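Local coordinates for protein precorrin-6Y C5,15-methyltransferase (Decarboxylating) (Geobacter metallireducens, PDB 3E05) that probably methylates and decarboxylates precorrin-6Y with S-adenosylmethionine in adenosylcobalamin biosynthesis, this chain being the C-terminal methyltransferase domain of the longer enzyme, at residues P7-I11 with I56-L61; E27-V31 with V167-K171. All blocks are in the same frame, centred on the assembly; numbering follows the deposited sequence. Where two conformers were deposited one is given.

Interaction 1 of 2, residues P7-I11 with I56-L61; sequences PVIGI and IEASNL
Near the N-terminus, the irregular segment P7-I11 lies against the last turns of helix 53-61, with V8 nearest N60 and I9 nearest E57 (both CA-CA 5.5 Å). P7 (phi/psi -73/166) contributes its carbonyl: a water 2.8 Å from P7 O is also 2.9 Å from N60 ND2, bridging the two. At V8 (-62/-47, chi1 p) the backbone turns, and V8 O accepts a hydrogen bond from N60 ND2 (N60 chi1 m; 2.9 Å, N-H...O angle 160°), while V8 CG2 rests 3.7 Å from N60 CB. I9 (rotamer p,t) is extended (-137/157) and puts CG2 3.8 Å from L61 CD2. G10 sits at 92/28, where a CB would crowd the preceding carbonyl. That bend brings two consecutive amides onto the E57 carboxylate, held out by an m,t side chain: I11 N to E57 OE2 is 2.9 Å (148°), and G10 N adds weak bonds to E57 OE2 (3.1 Å) and E57 OE1 (3.4 Å). I11 (-64/131, rotamer m,t) directs CB toward the helix, its CD1 4.3 Å from I56 CG2. E57 and N60, one helical turn apart, thus fix the N-terminal loop onto helix 53-61 of the methyltransferase domain by side chain-to-backbone bonds, beside a second subunit, whose I9 packs on I9. R29 forms a salt bridge with E57 OE2, so the buried carboxylate's charge is met by both a guanidinium and backbone amides.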
ATOM      1  N   PRO D   7     -26.656  -6.978  -3.240  1.00 39.08           N
ATOM      2  CA  PRO D   7     -26.496  -6.608  -1.842  1.00 34.40           C
ATOM      3  C   PRO D   7     -26.797  -5.143  -1.560  1.00 33.57           C
ATOM      4  O   PRO D   7     -26.876  -4.333  -2.506  1.00 34.74           O
ATOM      5  CB  PRO D   7     -25.012  -6.874  -1.578  1.00 34.59           C
ATOM      6  CG  PRO D   7     -24.356  -6.742  -2.880  1.00 35.84           C
ATOM      7  CD  PRO D   7     -25.356  -7.228  -3.891  1.00 36.25           C
ATOM      8  N   VAL D   8     -26.950  -4.821  -0.270  1.00 30.71           N
ATOM      9  CA  VAL D   8     -27.171  -3.437   0.185  0.50 29.75           C
ATOM     10  C   VAL D   8     -25.969  -2.557  -0.196  1.00 33.52           C
ATOM     11  O   VAL D   8     -26.135  -1.450  -0.725  1.00 29.34           O
ATOM     12  CB  VAL D   8     -27.530  -3.352   1.714  0.50 33.12           C
ATOM     13  CG1 VAL D   8     -26.386  -3.805   2.634  0.50 30.69           C
ATOM     14  CG2 VAL D   8     -27.998  -1.951   2.100  0.50 33.59           C
ATOM     15  N   ILE D   9     -24.767  -3.067   0.078  1.00 31.81           N
ATOM     16  CA  ILE D   9     -23.501  -2.504  -0.397  1.00 30.72           C
ATOM     17  C   ILE D   9     -22.610  -3.655  -0.877  1.00 32.20           C
ATOM     18  O   ILE D   9     -22.787  -4.819  -0.482  1.00 33.86           O
ATOM     19  CB  ILE D   9     -22.765  -1.609   0.660  1.00 31.11           C
ATOM     20  CG1 ILE D   9     -22.239  -2.433   1.844  1.00 32.99           C
ATOM     21  CG2 ILE D   9     -23.641  -0.398   1.110  1.00 32.90           C
ATOM     22  CD1 ILE D   9     -21.308  -1.678   2.775  1.00 30.67           C
ATOM     23  N   GLY D  10     -21.661  -3.332  -1.749  1.00 35.67           N
ATOM     24  CA  GLY D  10     -20.786  -4.334  -2.322  1.00 33.76           C
ATOM     25  C   GLY D  10     -21.253  -4.925  -3.628  1.00 35.29           C
ATOM     26  O   GLY D  10     -20.919  -6.079  -3.935  1.00 35.87           O
ATOM     27  N   ILE D  11     -22.023  -4.145  -4.394  1.00 34.44           N
ATOM     28  CA  ILE D  11     -22.400  -4.517  -5.760  1.00 34.73           C
ATOM     29  C   ILE D  11     -21.123  -4.575  -6.598  1.00 35.04           C
ATOM     30  O   ILE D  11     -20.296  -3.667  -6.530  1.00 33.98           O
ATOM     31  CB  ILE D  11     -23.422  -3.518  -6.379  1.00 33.81           C
ATOM     32  CG1 ILE D  11     -24.694  -3.422  -5.520  1.00 32.10           C
ATOM     33  CG2 ILE D  11     -23.804  -3.945  -7.801  1.00 34.12           C
ATOM     34  CD1 ILE D  11     -25.507  -2.146  -5.736  1.00 32.47           C
ATOM     35  N   ILE D  56     -26.124   5.124  -5.651  1.00 25.72           N
ATOM     36  CA  ILE D  56     -26.963   3.924  -5.644  1.00 30.99           C
ATOM     37  C   ILE D  56     -26.830   3.128  -4.343  1.00 33.76           C
ATOM     38  O   ILE D  56     -27.830   2.767  -3.725  1.00 29.91           O
ATOM     39  CB  ILE D  56     -26.711   3.058  -6.894  1.00 32.74           C
ATOM     40  CG1 ILE D  56     -27.365   3.716  -8.115  1.00 34.45           C
ATOM     41  CG2 ILE D  56     -27.217   1.636  -6.717  1.00 34.16           C
ATOM     42  CD1 ILE D  56     -26.926   3.113  -9.424  1.00 32.48           C
ATOM     43  N   GLU D  57     -25.601   2.871  -3.906  1.00 31.65           N
ATOM     44  CA  GLU D  57     -25.410   2.203  -2.606  1.00 29.14           C
ATOM     45  C   GLU D  57     -25.801   3.071  -1.387  1.00 27.03           C
ATOM     46  O   GLU D  57     -26.349   2.562  -0.407  1.00 27.06           O
ATOM     47  CB  GLU D  57     -23.998   1.590  -2.501  1.00 27.78           C
ATOM     48  CG  GLU D  57     -23.825   0.381  -3.425  1.00 29.05           C
ATOM     49  CD  GLU D  57     -22.520  -0.341  -3.238  1.00 29.41           C
ATOM     50  OE1 GLU D  57     -21.744   0.038  -2.337  1.00 31.12           O
ATOM     51  OE2 GLU D  57     -22.253  -1.285  -4.004  1.00 32.63           O
ATOM     52  N   ALA D  58     -25.575   4.384  -1.478  1.00 26.26           N
ATOM     53  CA  ALA D  58     -26.083   5.342  -0.483  1.00 30.85           C
ATOM     54  C   ALA D  58     -27.606   5.254  -0.324  1.00 32.55           C
ATOM     55  O   ALA D  58     -28.127   5.348   0.794  1.00 32.45           O
ATOM     56  CB  ALA D  58     -25.723   6.740  -0.870  1.00 30.20           C
ATOM     57  N   SER D  59     -28.295   5.092  -1.455  1.00 34.35           N
ATOM     58  CA  SER D  59     -29.751   4.996  -1.486  1.00 31.20           C
ATOM     59  C   SER D  59     -30.247   3.718  -0.817  1.00 34.93           C
ATOM     60  O   SER D  59     -31.327   3.705  -0.220  1.00 37.41           O
ATOM     61  CB  SER D  59     -30.271   5.131  -2.920  1.00 30.63           C
ATOM     62  OG  SER D  59     -30.237   3.897  -3.609  1.00 31.87           O
ATOM     63  N   ASN D  60     -29.449   2.652  -0.897  1.00 33.59           N
ATOM     64  CA  ASN D  60     -29.756   1.419  -0.187  1.00 35.11           C
ATOM     65  C   ASN D  60     -29.639   1.598   1.327  1.00 38.54           C
ATOM     66  O   ASN D  60     -30.400   0.989   2.099  1.00 34.89           O
ATOM     67  CB  ASN D  60     -28.854   0.287  -0.661  1.00 34.66           C
ATOM     68  CG  ASN D  60     -29.201  -0.203  -2.053  1.00 42.60           C
ATOM     69  OD1 ASN D  60     -30.274   0.085  -2.584  1.00 42.42           O
ATOM     70  ND2 ASN D  60     -28.297  -0.968  -2.642  1.00 34.62           N
ATOM     71  N   LEU D  61     -28.700   2.454   1.738  1.00 37.68           N
ATOM     72  CA  LEU D  61     -28.430   2.734   3.152  1.00 35.59           C
ATOM     73  C   LEU D  61     -29.376   3.775   3.726  1.00 39.29           C
ATOM     74  O   LEU D  61     -29.544   3.863   4.951  1.00 40.09           O
ATOM     75  CB  LEU D  61     -26.994   3.236   3.346  1.00 39.25           C
ATOM     76  CG  LEU D  61     -25.793   2.346   2.993  1.00 34.19           C
ATOM     77  CD1 LEU D  61     -24.490   3.142   3.092  1.00 33.46           C
ATOM     78  CD2 LEU D  61     -25.731   1.182   3.895  1.00 34.88           C
TER
HETATM   79  O   HOH W   1     -28.556  -3.234  -4.467  1.00 53.05           O
HETATM   80  O   HOH W   2     -19.242  -1.112  -1.764  1.00 21.79           O

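Interaction 2 of 2, residues E27-V31 with V167-K171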
ATOM      1  N   GLU D  27     -14.513  -1.502  -3.111  1.00 21.00           N
ATOM      2  CA  GLU D  27     -13.870  -1.361  -1.809  1.00 22.68           C
ATOM      3  C   GLU D  27     -13.821   0.084  -1.324  1.00 22.96           C
ATOM      4  O   GLU D  27     -14.263   0.391  -0.197  1.00 24.40           O
ATOM      5  CB  GLU D  27     -12.476  -1.986  -1.844  1.00 24.91           C
ATOM      6  CG  GLU D  27     -12.474  -3.493  -2.218  1.00 22.61           C
ATOM      7  CD  GLU D  27     -12.529  -3.776  -3.720  1.00 28.53           C
ATOM      8  OE1 GLU D  27     -12.499  -2.842  -4.571  1.00 24.54           O
ATOM      9  OE2 GLU D  27     -12.624  -4.969  -4.055  1.00 29.10           O
ATOM     10  N   VAL D  28     -13.323   0.960  -2.200  1.00 20.93           N
ATOM     11  CA  VAL D  28     -13.217   2.398  -1.959  1.00 24.50           C
ATOM     12  C   VAL D  28     -14.621   3.023  -1.792  1.00 24.55           C
ATOM     13  O   VAL D  28     -14.819   3.886  -0.965  1.00 23.33           O
ATOM     14  CB  VAL D  28     -12.386   3.078  -3.082  1.00 26.44           C
ATOM     15  CG1 VAL D  28     -12.661   4.570  -3.162  1.00 34.85           C
ATOM     16  CG2 VAL D  28     -10.892   2.830  -2.853  1.00 29.50           C
ATOM     17  N   ARG D  29     -15.584   2.538  -2.561  1.00 23.53           N
ATOM     18  CA  ARG D  29     -16.976   2.958  -2.418  0.50 21.24           C
ATOM     19  C   ARG D  29     -17.483   2.703  -0.995  1.00 19.85           C
ATOM     20  O   ARG D  29     -18.072   3.566  -0.402  1.00 23.61           O
ATOM     21  CB  ARG D  29     -17.854   2.219  -3.430  0.50 22.63           C
ATOM     22  CG  ARG D  29     -19.229   2.832  -3.653  0.50 25.11           C
ATOM     23  CD  ARG D  29     -20.056   1.924  -4.566  0.50 20.85           C
ATOM     24  NE  ARG D  29     -19.353   1.586  -5.804  0.50 10.52           N
ATOM     25  CZ  ARG D  29     -19.377   0.384  -6.385  0.50 22.65           C
ATOM     26  NH1 ARG D  29     -20.067  -0.613  -5.848  0.50 25.68           N
ATOM     27  NH2 ARG D  29     -18.696   0.168  -7.506  0.50 29.55           N
ATOM     28  N   ALA D  30     -17.260   1.498  -0.479  1.00 23.91           N
ATOM     29  CA  ALA D  30     -17.660   1.133   0.889  1.00 26.36           C
ATOM     30  C   ALA D  30     -17.025   2.067   1.919  1.00 24.79           C
ATOM     31  O   ALA D  30     -17.722   2.605   2.769  1.00 24.05           O
ATOM     32  CB  ALA D  30     -17.302  -0.307   1.191  1.00 27.35           C
ATOM     33  N   VAL D  31     -15.709   2.292   1.815  1.00 22.04           N
ATOM     34  CA  VAL D  31     -15.020   3.224   2.731  1.00 22.59           C
ATOM     35  C   VAL D  31     -15.598   4.652   2.611  1.00 23.64           C
ATOM     36  O   VAL D  31     -15.807   5.329   3.620  1.00 23.27           O
ATOM     37  CB  VAL D  31     -13.481   3.274   2.461  1.00 25.06           C
ATOM     38  CG1 VAL D  31     -12.779   4.152   3.499  1.00 27.25           C
ATOM     39  CG2 VAL D  31     -12.880   1.864   2.475  1.00 21.08           C
ATOM     40  N   VAL D 167      -6.181   5.056   0.505  1.00 25.15           N
ATOM     41  CA  VAL D 167      -6.612   3.665   0.508  1.00 22.63           C
ATOM     42  C   VAL D 167      -5.999   2.957  -0.681  1.00 24.43           C
ATOM     43  O   VAL D 167      -6.210   3.349  -1.827  1.00 24.04           O
ATOM     44  CB  VAL D 167      -8.172   3.545   0.502  1.00 26.27           C
ATOM     45  CG1 VAL D 167      -8.618   2.090   0.273  1.00 26.60           C
ATOM     46  CG2 VAL D 167      -8.755   4.105   1.812  1.00 26.08           C
ATOM     47  N   ASN D 168      -5.224   1.924  -0.383  1.00 24.28           N
ATOM     48  CA  ASN D 168      -4.593   1.101  -1.402  1.00 23.73           C
ATOM     49  C   ASN D 168      -5.182  -0.300  -1.317  1.00 21.87           C
ATOM     50  O   ASN D 168      -5.155  -0.917  -0.255  1.00 28.80           O
ATOM     51  CB  ASN D 168      -3.073   1.046  -1.212  1.00 23.19           C
ATOM     52  CG  ASN D 168      -2.346   2.147  -1.976  1.00 23.53           C
ATOM     53  OD1 ASN D 168      -2.178   2.067  -3.187  1.00 24.14           O
ATOM     54  ND2 ASN D 168      -1.909   3.179  -1.258  1.00 21.32           N
ATOM     55  N   VAL D 169      -5.688  -0.793  -2.446  1.00 25.52           N
ATOM     56  CA  VAL D 169      -6.314  -2.122  -2.514  1.00 22.36           C
ATOM     57  C   VAL D 169      -5.600  -2.962  -3.572  1.00 21.55           C
ATOM     58  O   VAL D 169      -5.440  -2.519  -4.712  1.00 23.60           O
ATOM     59  CB  VAL D 169      -7.817  -1.998  -2.907  1.00 24.52           C
ATOM     60  CG1 VAL D 169      -8.434  -3.380  -3.146  1.00 25.21           C
ATOM     61  CG2 VAL D 169      -8.617  -1.187  -1.843  1.00 25.47           C
ATOM     62  N   ALA D 170      -5.163  -4.169  -3.207  1.00 21.83           N
ATOM     63  CA  ALA D 170      -4.673  -5.138  -4.206  1.00 23.48           C
ATOM     64  C   ALA D 170      -5.516  -6.381  -4.089  1.00 26.44           C
ATOM     65  O   ALA D 170      -5.739  -6.847  -2.983  1.00 28.68           O
ATOM     66  CB  ALA D 170      -3.230  -5.479  -3.965  1.00 25.72           C
ATOM     67  N   LYS D 171      -5.982  -6.910  -5.217  1.00 27.42           N
ATOM     68  CA  LYS D 171      -6.883  -8.071  -5.231  1.00 29.53           C
ATOM     69  C   LYS D 171      -6.367  -9.197  -6.110  1.00 29.75           C
ATOM     70  O   LYS D 171      -5.774  -8.946  -7.150  1.00 30.25           O
ATOM     71  CB  LYS D 171      -8.236  -7.683  -5.811  1.00 29.72           C
ATOM     72  CG  LYS D 171      -9.116  -6.863  -4.930  1.00 40.71           C
ATOM     73  CD  LYS D 171     -10.559  -7.094  -5.343  1.00 40.96           C
ATOM     74  CE  LYS D 171     -10.883  -6.405  -6.650  1.00 39.06           C
ATOM     75  NZ  LYS D 171     -12.335  -6.208  -6.771  1.00 32.50           N
TER
HETATM   76  O   HOH W   3     -13.222  -3.473  -7.229  1.00 35.92           O
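In this methyltransferase domain, whose sheet order 3-2-1-4-5-7-6 is that of the class I Rossmann-like fold, interaction 2 sets helix 26-35, which precedes the first strand, against strand 161-173, the outermost strand of the sheet within this chain. The short axes approach to 9.8 Å and run at 146°, nearer antiparallel than parallel; the closest CA pairs are V28-V167 (7.2 Å) and E27-V169 (7.6 Å).

The packing uses the alternation of the strand: V167 and V169 supply the apolar face, and K171, pointing the same way, the polar end, whereas N168 points away. V28 CG2 meets V167 CG1 at 3.9 Å, V31 CG1 lies 4.4 Å from V167 CG2, and E27 CB is 3.9 Å from V169 CG2, so the aliphatic base of the glutamate extends the valine surface. V28 and V31 are one helical turn apart, which lets both reach V167.

Subunit contacts surround this pair. V167, N168, A170 and K171 pair antiparallel with a strand of the second subunit, continuing the sheet across the interface, and V31 packs on V31 of that subunit.

At the polar end, K171 NZ donates to E27 OE2 (E27 chi1 m, chi2 p) at 3.0 Å in a salt bridge; the same oxygen also pairs with K35 of the second subunit, its strongest polar partner. A water closes the arrangement, 2.8 Å from E27 OE1 and 2.9 Å from K171 NZ.

Interactions 1 and 2 are both largely buried, their centres about 15 Å apart, and their segments alternate along the chain. R29 joins them: its NH1 lies 2.9 Å from E57 OE2 in a salt bridge and 3.1 Å from I11 O in a probable hydrogen bond, so the helix that packs on strand 167-171 in interaction 2 also sends a side chain into interaction 1. The chemistry differs with the elements joined. Irregular backbone at 7-11 offers amides and carbonyls to helix side chains, whereas helix 27-31 and strand 167-171 meet through side chains, mostly valines with one ion pair. Both contacts also touch the second subunit.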